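Side-chain contact in uncharacterized protein YbaA (Shigella flexneri, PDB 2OKQ), which is of unknown function, belongs to the DUF1428 family and pairs with a second copy of itself: residues E101-D104 and A105-K109. Sequence-based numbering, arbitrary orientation.
Sequences EVRD and AANQK. With NA (sodium ion), chain C.
One turn of the helix 100-111 brings R103 beside N107 and D104 below Q108, the i to i+4 spacing that sets residues one above the next on a flank of the helix. The main chain fixes this spacing through the usual helical bonds, among them N107 N to R103 O at 3.1 Å and Q108 N to D104 O, also 3.1 Å. R103 leaves with CG anti to its own N (chi1 175°), and a bend at chi2 then carries CD and NE past the amide of N107, NE lying 3.5 Å from ND2. Guanidinium and amide planes stand 68° apart. The closeness of the two donors is consistent with their sharing one carboxylate: D29 takes NE of R103 on OD1 and, on OD2, an N-H of N107, whose amide suits the place as a donor. Arginine offers several N-H groups, and NH1 is shared by salt bridges to D69 of the second subunit and to D104, whose OD1 meets it at 2.8 Å in the guanidinium plane, at its edge. K100 pairs with the other oxygen of D104. On the more exposed flank, Q108 bends at chi2 (73°) and its amide oxygen OE1, a neutral ligand suited to a cation, binds a sodium ion at 2.2 Å. D104 O accepts from Q108 N and, at 2.7 Å, from a water ligand of the sodium. A106, with only a methyl group, fits the buried side against F57 and Y97 of strand 88-97, while Y132 of strand 131-140 packs against R103 and N107.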
loop_
_atom_site.group_PDB
_atom_site.type_symbol
_atom_site.label_atom_id
_atom_site.label_comp_id
_atom_site.label_asym_id
_atom_site.label_seq_id
_atom_site.Cartn_x
_atom_site.Cartn_y
_atom_site.Cartn_z
ATOM N N GLU A 101 0.052 -18.513 3.663
ATOM C CA GLU A 101 -0.079 -19.341 4.866
ATOM C C GLU A 101 0.489 -18.644 6.113
ATOM O O GLU A 101 -0.111 -18.714 7.200
ATOM C CB GLU A 101 0.535 -20.727 4.617
ATOM C CG GLU A 101 -0.202 -21.557 3.534
ATOM C CD GLU A 101 0.077 -21.151 2.057
ATOM O OE1 GLU A 101 1.035 -20.405 1.748
ATOM O OE2 GLU A 101 -0.696 -21.592 1.174
ATOM N N VAL A 102 1.622 -17.951 5.968
ATOM C CA VAL A 102 2.159 -17.161 7.075
ATOM C C VAL A 102 1.279 -15.955 7.384
ATOM O O VAL A 102 1.029 -15.657 8.556
ATOM C CB VAL A 102 3.612 -16.743 6.822
ATOM C CG1 VAL A 102 4.117 -15.759 7.893
ATOM C CG2 VAL A 102 4.486 -18.011 6.809
ATOM N N ARG A 103 0.814 -15.262 6.337
ATOM C CA ARG A 103 -0.172 -14.177 6.523
ATOM C C ARG A 103 -1.395 -14.671 7.332
ATOM O O ARG A 103 -1.837 -14.027 8.277
ATOM C CB ARG A 103 -0.616 -13.636 5.165
ATOM C CG ARG A 103 -1.734 -12.571 5.225
ATOM C CD ARG A 103 -3.096 -13.205 4.948
ATOM N NE ARG A 103 -4.109 -12.204 4.570
ATOM C CZ ARG A 103 -5.338 -12.514 4.174
ATOM N NH1 ARG A 103 -5.718 -13.793 4.128
ATOM N NH2 ARG A 103 -6.197 -11.544 3.815
ATOM N N ASP A 104 -1.936 -15.827 6.971
ATOM C CA ASP A 104 -3.125 -16.322 7.691
ATOM C C ASP A 104 -2.830 -16.621 9.169
ATOM O O ASP A 104 -3.643 -16.260 10.056
ATOM C CB ASP A 104 -3.690 -17.571 7.008
ATOM C CG ASP A 104 -4.293 -17.279 5.638
ATOM O OD1 ASP A 104 -4.690 -16.115 5.353
ATOM O OD2 ASP A 104 -4.382 -18.212 4.828
ATOM N N ALA A 105 -1.712 -17.294 9.417
ATOM C CA ALA A 105 -1.270 -17.625 10.797
ATOM C C ALA A 105 -1.043 -16.368 11.629
ATOM O O ALA A 105 -1.511 -16.263 12.776
ATOM C CB ALA A 105 -0.010 -18.470 10.767
ATOM N N ALA A 106 -0.335 -15.402 11.039
ATOM C CA ALA A 106 -0.053 -14.130 11.705
ATOM C C ALA A 106 -1.323 -13.391 12.126
ATOM O O ALA A 106 -1.431 -12.956 13.278
ATOM C CB ALA A 106 0.840 -13.236 10.797
ATOM N N ASN A 107 -2.289 -13.256 11.211
ATOM C CA ASN A 107 -3.540 -12.570 11.502
ATOM C C ASN A 107 -4.363 -13.288 12.573
ATOM O O ASN A 107 -4.944 -12.645 13.451
ATOM C CB ASN A 107 -4.360 -12.328 10.237
ATOM C CG ASN A 107 -3.707 -11.308 9.323
ATOM O OD1 ASN A 107 -2.986 -10.420 9.790
ATOM N ND2 ASN A 107 -3.938 -11.437 8.022
ATOM N N GLN A 108 -4.363 -14.614 12.538
ATOM C CA GLN A 108 -5.068 -15.374 13.576
ATOM C C GLN A 108 -4.461 -15.113 14.963
ATOM O O GLN A 108 -5.204 -14.882 15.942
ATOM C CB GLN A 108 -5.048 -16.871 13.263
ATOM C CG GLN A 108 -6.194 -17.645 13.956
ATOM C CD GLN A 108 -7.548 -17.387 13.323
ATOM O OE1 GLN A 108 -7.771 -17.724 12.165
ATOM N NE2 GLN A 108 -8.461 -16.760 14.073
ATOM N N LYS A 109 -3.133 -15.145 15.028
ATOM C CA LYS A 109 -2.380 -14.837 16.253
ATOM C C LYS A 109 -2.639 -13.432 16.761
ATOM O O LYS A 109 -2.919 -13.241 17.944
ATOM C CB LYS A 109 -0.879 -15.011 16.046
ATOM C CG LYS A 109 -0.420 -16.425 15.859
ATOM C CD LYS A 109 1.065 -16.443 15.588
ATOM C CE LYS A 109 1.536 -17.836 15.261
ATOM N NZ LYS A 109 2.960 -17.812 14.826
HETATM NA NA NA C . -8.505 -17.116 10.199
HETATM O O HOH W 1 -6.320 -16.177 9.511
#